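Local coordinates for protein CD180 antigen (Mus musculus, PDB 3T6Q) that probably cooperates with MD-1 and TLR4 in the innate immune response of B cells to bacterial lipopolysaccharide, leading to NF-kappa-B activation, at residues L107-F112 with T130-Y135; L370-L375 with E394-C399. One frame throughout, in Å; residues are numbered along the deposited sequence.

Contact 1. Residues L107-F112 with T130-Y135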
loop_
_atom_site.group_PDB
_atom_site.type_symbol
_atom_site.label_atom_id
_atom_site.label_comp_id
_atom_site.label_asym_id
_atom_site.label_seq_id
_atom_site.Cartn_x
_atom_site.Cartn_y
_atom_site.Cartn_z
ATOM N N LEU A 107 -18.006 -20.506 0.801
ATOM C CA LEU A 107 -16.873 -19.952 0.040
ATOM C C LEU A 107 -15.592 -20.755 0.308
ATOM O O LEU A 107 -15.292 -21.054 1.457
ATOM C CB LEU A 107 -16.622 -18.507 0.433
ATOM C CG LEU A 107 -15.730 -17.754 -0.575
ATOM C CD1 LEU A 107 -16.446 -17.560 -1.916
ATOM C CD2 LEU A 107 -15.262 -16.472 0.048
ATOM N N LYS A 108 -14.836 -21.072 -0.741
ATOM C CA LYS A 108 -13.574 -21.814 -0.547
ATOM C C LYS A 108 -12.274 -21.011 -0.750
ATOM O O LYS A 108 -11.307 -21.192 0.009
ATOM C CB LYS A 108 -13.581 -23.090 -1.359
ATOM C CG LYS A 108 -14.707 -24.037 -0.884
ATOM C CD LYS A 108 -14.347 -25.498 -0.959
ATOM C CE LYS A 108 -14.000 -25.937 -2.366
ATOM N NZ LYS A 108 -13.338 -27.277 -2.367
ATOM N N HIS A 109 -12.289 -20.082 -1.704
ATOM C CA HIS A 109 -11.049 -19.342 -2.081
ATOM C C HIS A 109 -11.382 -17.873 -2.207
ATOM O O HIS A 109 -12.310 -17.480 -2.927
ATOM C CB HIS A 109 -10.545 -19.865 -3.420
ATOM C CG HIS A 109 -10.549 -21.396 -3.524
ATOM N ND1 HIS A 109 -9.711 -22.167 -2.817
ATOM C CD2 HIS A 109 -11.368 -22.270 -4.260
ATOM C CE1 HIS A 109 -9.952 -23.489 -3.104
ATOM N NE2 HIS A 109 -10.967 -23.540 -3.987
ATOM N N LEU A 110 -10.622 -17.060 -1.517
ATOM C CA LEU A 110 -10.891 -15.623 -1.524
ATOM C C LEU A 110 -9.572 -14.927 -1.847
ATOM O O LEU A 110 -8.559 -15.221 -1.194
ATOM C CB LEU A 110 -11.427 -15.179 -0.158
ATOM C CG LEU A 110 -11.595 -13.666 0.101
ATOM C CD1 LEU A 110 -12.598 -13.094 -0.872
ATOM C CD2 LEU A 110 -12.080 -13.391 1.512
ATOM N N PHE A 111 -9.596 -14.042 -2.848
ATOM C CA PHE A 111 -8.399 -13.246 -3.244
ATOM C C PHE A 111 -8.632 -11.782 -2.855
ATOM O O PHE A 111 -9.615 -11.133 -3.281
ATOM C CB PHE A 111 -8.179 -13.380 -4.732
ATOM C CG PHE A 111 -7.872 -14.809 -5.168
ATOM C CD1 PHE A 111 -6.553 -15.216 -5.410
ATOM C CD2 PHE A 111 -8.899 -15.786 -5.218
ATOM C CE1 PHE A 111 -6.260 -16.527 -5.818
ATOM C CE2 PHE A 111 -8.602 -17.121 -5.577
ATOM C CZ PHE A 111 -7.277 -17.482 -5.878
ATOM N N PHE A 112 -7.756 -11.291 -2.014
ATOM C CA PHE A 112 -7.837 -9.920 -1.494
ATOM C C PHE A 112 -6.467 -9.245 -1.701
ATOM O O PHE A 112 -6.007 -8.476 -0.872
ATOM C CB PHE A 112 -8.198 -9.973 -0.011
ATOM C CG PHE A 112 -9.424 -9.194 0.337
ATOM C CD1 PHE A 112 -9.317 -7.953 0.964
ATOM C CD2 PHE A 112 -10.693 -9.713 0.058
ATOM C CE1 PHE A 112 -10.442 -7.224 1.295
ATOM C CE2 PHE A 112 -11.836 -8.990 0.410
ATOM C CZ PHE A 112 -11.700 -7.747 1.001
ATOM N N THR A 130 -15.865 -22.900 5.939
ATOM C CA THR A 130 -15.171 -23.902 5.116
ATOM C C THR A 130 -14.064 -23.299 4.213
ATOM O O THR A 130 -13.711 -23.876 3.198
ATOM C CB THR A 130 -16.160 -24.781 4.280
ATOM O OG1 THR A 130 -16.634 -24.084 3.119
ATOM C CG2 THR A 130 -17.336 -25.257 5.122
ATOM N N LEU A 131 -13.517 -22.149 4.598
ATOM C CA LEU A 131 -12.534 -21.441 3.751
ATOM C C LEU A 131 -11.290 -22.332 3.554
ATOM O O LEU A 131 -10.721 -22.792 4.544
ATOM C CB LEU A 131 -12.080 -20.166 4.466
ATOM C CG LEU A 131 -11.851 -18.836 3.731
ATOM C CD1 LEU A 131 -10.533 -18.204 4.147
ATOM C CD2 LEU A 131 -12.014 -18.871 2.236
ATOM N N GLU A 132 -10.855 -22.489 2.304
ATOM C CA GLU A 132 -9.665 -23.273 1.941
ATOM C C GLU A 132 -8.421 -22.448 1.558
ATOM O O GLU A 132 -7.321 -22.852 1.882
ATOM C CB GLU A 132 -9.977 -24.181 0.773
ATOM C CG GLU A 132 -11.040 -25.188 1.126
ATOM C CD GLU A 132 -11.221 -26.235 0.049
ATOM O OE1 GLU A 132 -12.135 -27.071 0.207
ATOM O OE2 GLU A 132 -10.457 -26.223 -0.945
ATOM N N SER A 133 -8.611 -21.315 0.883
ATOM C CA SER A 133 -7.494 -20.475 0.386
ATOM C C SER A 133 -7.767 -19.027 0.731
ATOM O O SER A 133 -8.858 -18.533 0.460
ATOM C CB SER A 133 -7.393 -20.566 -1.135
ATOM O OG SER A 133 -7.083 -21.873 -1.532
ATOM N N LEU A 134 -6.766 -18.328 1.267
ATOM C CA LEU A 134 -6.892 -16.908 1.481
ATOM C C LEU A 134 -5.636 -16.216 0.922
ATOM O O LEU A 134 -4.535 -16.446 1.452
ATOM C CB LEU A 134 -6.972 -16.649 2.988
ATOM C CG LEU A 134 -7.817 -15.486 3.521
ATOM C CD1 LEU A 134 -7.321 -14.955 4.856
ATOM C CD2 LEU A 134 -8.207 -14.376 2.554
ATOM N N TYR A 135 -5.793 -15.350 -0.083
ATOM C CA TYR A 135 -4.645 -14.661 -0.703
ATOM C C TYR A 135 -4.664 -13.189 -0.272
ATOM O O TYR A 135 -5.582 -12.464 -0.591
ATOM C CB TYR A 135 -4.760 -14.768 -2.228
ATOM C CG TYR A 135 -4.558 -16.192 -2.709
ATOM C CD1 TYR A 135 -3.318 -16.604 -3.245
ATOM C CD2 TYR A 135 -5.572 -17.128 -2.590
ATOM C CE1 TYR A 135 -3.126 -17.930 -3.691
ATOM C CE2 TYR A 135 -5.392 -18.446 -3.040
ATOM C CZ TYR A 135 -4.169 -18.837 -3.564
ATOM O OH TYR A 135 -4.010 -20.157 -4.008
HETATM O O HOH W 1 -16.655 -20.888 3.970
#
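Phe111 and Tyr135 lay one ring face on the other in an offset stack, planes 11° apart and ring centroids 4.2 Å apart. Their strands, 109-111 and 133-135, are neighbouring rungs of the parallel ladder lining a leucine-rich-repeat solenoid, from LRR 4 and LRR 5. The closest atoms, Phe111 CE1 and Tyr135 CD2, are 3.4 Å apart, each over the other ring near its rim, while the carbonyl oxygen Leu110 O lies at the edge of the tyrosine ring. In both residues CG stands anti to the carbonyl carbon (chi1 -63° for Phe111), and the two side chains, from paired positions, run side by side in the same direction. The third flat group, the His109 imidazole, has Lys108 CB over one face and Ser133 at its edge, where ND1 shares a hydrogen bond of 2.9 Å with Ser133 OG.

Alternation splits the residue types: the aromatic rings, His109 and Ser133 line one face, where Phe111 and Tyr135 each pack on a basic side chain of another protein chain. Leucines suit the opposite, buried face, and Leu110 CD2 meets Leu134 CD2 at 4.1 Å. Phe112 also enters the interior, against Leu93 and Ile123.

At the start of the strands Lys108 runs alongside Glu132 in a salt bridge, NZ lying 2.8 Å from OE1 and above the carboxylate plane. The backbone pairing continues through Leu110 and Tyr135 to Phe112, whose carbonyl also accepts from Asn139 ND2. Two donors grip the carbonyl oxygen Lys108 O, Glu132 N at 2.7 Å and Ser133 N at 2.8 Å. Just before it, a water bridges the loops, donating to Leu107 O and accepting from Thr130 N, each 2.9 Å from the water oxygen.

Contact 2. Residues L370-L375 with E394-C399. With NAG (2-acetamido-2-deoxy-beta-D-glucopyranose), chain T.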
loop_
_atom_site.group_PDB
_atom_site.type_symbol
_atom_site.label_atom_id
_atom_site.label_comp_id
_atom_site.label_asym_id
_atom_site.label_seq_id
_atom_site.Cartn_x
_atom_site.Cartn_y
_atom_site.Cartn_z
ATOM N N LEU A 370 28.851 -44.111 -24.432
ATOM C CA LEU A 370 29.929 -43.707 -23.552
ATOM C C LEU A 370 29.413 -42.735 -22.474
ATOM O O LEU A 370 29.811 -42.797 -21.299
ATOM C CB LEU A 370 31.045 -43.009 -24.367
ATOM C CG LEU A 370 31.748 -43.718 -25.545
ATOM C CD1 LEU A 370 33.163 -43.222 -25.800
ATOM C CD2 LEU A 370 31.779 -45.221 -25.425
ATOM N N GLN A 371 28.577 -41.788 -22.905
ATOM C CA GLN A 371 28.100 -40.711 -22.029
ATOM C C GLN A 371 27.187 -41.202 -20.919
ATOM O O GLN A 371 27.257 -40.717 -19.782
ATOM C CB GLN A 371 27.395 -39.627 -22.866
ATOM C CG GLN A 371 28.335 -38.944 -23.883
ATOM C CD GLN A 371 28.454 -39.678 -25.219
ATOM O OE1 GLN A 371 28.000 -40.809 -25.368
ATOM N NE2 GLN A 371 29.079 -39.027 -26.200
ATOM N N LEU A 372 26.349 -42.166 -21.259
ATOM C CA LEU A 372 25.356 -42.738 -20.343
ATOM C C LEU A 372 25.767 -44.130 -19.818
ATOM O O LEU A 372 24.901 -44.927 -19.423
ATOM C CB LEU A 372 24.019 -42.860 -21.064
ATOM C CG LEU A 372 23.479 -41.565 -21.723
ATOM C CD1 LEU A 372 22.240 -41.919 -22.525
ATOM C CD2 LEU A 372 23.211 -40.490 -20.697
ATOM N N ARG A 373 27.069 -44.416 -19.860
ATOM C CA ARG A 373 27.605 -45.720 -19.415
ATOM C C ARG A 373 27.035 -46.108 -18.045
ATOM O O ARG A 373 27.050 -45.303 -17.109
ATOM C CB ARG A 373 29.141 -45.668 -19.353
ATOM C CG ARG A 373 29.820 -46.962 -18.915
ATOM C CD ARG A 373 31.341 -46.822 -18.946
ATOM N NE ARG A 373 31.788 -46.852 -20.328
ATOM C CZ ARG A 373 33.033 -46.555 -20.711
ATOM N NH1 ARG A 373 33.356 -46.610 -21.998
ATOM N NH2 ARG A 373 33.957 -46.227 -19.799
ATOM N N ASN A 374 26.520 -47.325 -17.955
ATOM C CA ASN A 374 26.038 -47.928 -16.690
ATOM C C ASN A 374 24.687 -47.411 -16.197
ATOM O O ASN A 374 24.287 -47.739 -15.086
ATOM C CB ASN A 374 27.087 -47.806 -15.548
ATOM C CG ASN A 374 27.061 -49.008 -14.601
ATOM O OD1 ASN A 374 26.778 -50.114 -15.026
ATOM N ND2 ASN A 374 27.335 -48.789 -13.328
ATOM N N LEU A 375 23.984 -46.571 -16.983
ATOM C CA LEU A 375 22.681 -46.068 -16.511
ATOM C C LEU A 375 21.574 -47.069 -16.842
ATOM O O LEU A 375 20.609 -46.755 -17.542
ATOM C CB LEU A 375 22.396 -44.634 -17.051
ATOM C CG LEU A 375 23.407 -43.563 -16.583
ATOM C CD1 LEU A 375 22.974 -42.242 -17.205
ATOM C CD2 LEU A 375 23.356 -43.394 -15.077
ATOM N N GLU A 394 22.298 -48.894 -32.346
ATOM C CA GLU A 394 22.238 -49.192 -30.905
ATOM C C GLU A 394 22.947 -48.137 -30.042
ATOM O O GLU A 394 23.819 -48.436 -29.219
ATOM C CB GLU A 394 22.744 -50.591 -30.587
ATOM C CG GLU A 394 22.006 -51.152 -29.387
ATOM C CD GLU A 394 22.450 -52.559 -29.052
ATOM O OE1 GLU A 394 21.738 -53.232 -28.274
ATOM O OE2 GLU A 394 23.517 -52.966 -29.556
ATOM N N ALA A 395 22.531 -46.898 -30.273
ATOM C CA ALA A 395 23.070 -45.735 -29.612
ATOM C C ALA A 395 22.689 -45.656 -28.123
ATOM O O ALA A 395 23.263 -44.864 -27.400
ATOM C CB ALA A 395 22.614 -44.484 -30.374
ATOM N N PHE A 396 21.739 -46.492 -27.670
ATOM C CA PHE A 396 21.205 -46.423 -26.327
ATOM C C PHE A 396 21.294 -47.806 -25.651
ATOM O O PHE A 396 20.479 -48.147 -24.807
ATOM C CB PHE A 396 19.779 -45.826 -26.351
ATOM C CG PHE A 396 19.733 -44.405 -26.904
ATOM C CD1 PHE A 396 19.997 -43.312 -26.071
ATOM C CD2 PHE A 396 19.484 -44.168 -28.260
ATOM C CE1 PHE A 396 19.986 -42.002 -26.584
ATOM C CE2 PHE A 396 19.479 -42.886 -28.776
ATOM C CZ PHE A 396 19.728 -41.785 -27.942
ATOM N N LYS A 397 22.337 -48.559 -26.001
ATOM C CA LYS A 397 22.555 -49.901 -25.448
ATOM C C LYS A 397 22.720 -49.822 -23.935
ATOM O O LYS A 397 22.262 -50.707 -23.228
ATOM C CB LYS A 397 23.792 -50.542 -26.079
ATOM C CG LYS A 397 23.944 -52.002 -25.661
ATOM C CD LYS A 397 25.274 -52.594 -26.096
ATOM C CE LYS A 397 26.308 -52.354 -25.008
ATOM N NZ LYS A 397 27.433 -53.319 -25.092
ATOM N N GLU A 398 23.349 -48.752 -23.440
ATOM C CA GLU A 398 23.489 -48.533 -21.988
ATOM C C GLU A 398 22.194 -48.275 -21.203
ATOM O O GLU A 398 22.194 -48.427 -19.973
ATOM C CB GLU A 398 24.518 -47.425 -21.688
ATOM C CG GLU A 398 25.952 -47.789 -22.074
ATOM C CD GLU A 398 26.524 -48.992 -21.295
ATOM O OE1 GLU A 398 27.035 -49.923 -21.939
ATOM O OE2 GLU A 398 26.475 -49.013 -20.041
ATOM N N CYS A 399 21.093 -47.949 -21.901
ATOM C CA CYS A 399 19.797 -47.710 -21.267
ATOM C C CYS A 399 18.669 -48.455 -21.916
ATOM O O CYS A 399 17.735 -47.826 -22.446
ATOM C CB CYS A 399 19.412 -46.242 -21.290
ATOM S SG CYS A 399 20.765 -45.189 -20.783
HETATM C C1 NAG T . 27.354 -49.917 -12.406
HETATM C C2 NAG T . 28.304 -49.598 -11.244
HETATM C C3 NAG T . 28.394 -50.762 -10.252
HETATM C C4 NAG T . 27.000 -51.279 -9.867
HETATM C C5 NAG T . 26.121 -51.556 -11.097
HETATM C C6 NAG T . 24.672 -51.821 -10.672
HETATM C C7 NAG T . 30.389 -48.292 -11.332
HETATM C C8 NAG T . 31.744 -48.169 -11.942
HETATM N N2 NAG T . 29.649 -49.328 -11.757
HETATM O O3 NAG T . 29.065 -50.266 -9.104
HETATM O O4 NAG T . 27.069 -52.417 -9.003
HETATM O O5 NAG T . 26.091 -50.417 -11.971
HETATM O O6 NAG T . 23.933 -52.002 -11.871
HETATM O O7 NAG T . 30.015 -47.469 -10.492
#
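Where the loop of one leucine-rich repeat passes that of the next, the type II beta turn Leu372-Leu375 is gripped by Glu398 in the following loop. Asn374 N donates to Glu398 OE2 at 2.7 Å in a nearly straight bond (170°), reaching the anti side of the carboxylate. Glu398 bends at chi2 (-63°), which turns CD back, and its CB rests 3.4 Å from Leu372 O. Asparagine suits the third position of this turn, which needs a positive phi (76°).

Beside the polar link, toward the solenoid interior, the packing is apolar. Leu372 CD1 meets the edge of the Phe396 ring, 4.4 Å from CD1 of that ring, and both side chains also touch Leu381 of strand 380-382. Asn369 OD1, just ahead of 370-375, accepts from Glu398 N, which probably steadies the backbone from which the glutamate reaches out.

Asn374 CB points away from 394-399, and ND2 is bonded to NAG C1 at 1.5 Å while donating to Glu347 O. The asparagine thus divides its chemistry: its side chain carries the glycan, and its backbone N-H is tied to a carboxylate, which, if ionised, would be a strong acceptor for it.

How the contacts relate
Contact 1 and contact 2 repeat one relation, a segment of one repeat laid against its counterpart in the next, at places whose centres are 50 Å apart, on opposite sides of the chain's centre. Both are partly buried. Residues 107-112 and 130-135 pair as parallel strands, with regular backbone bonds, a salt bridge and stacked rings on a face that meets another protein chain. Residues 370-375 and 394-399 are irregular loops joined by a single side-chain-to-backbone hydrogen bond, bury about half as much surface and carry a sugar. Leucines are among the buried residues of each.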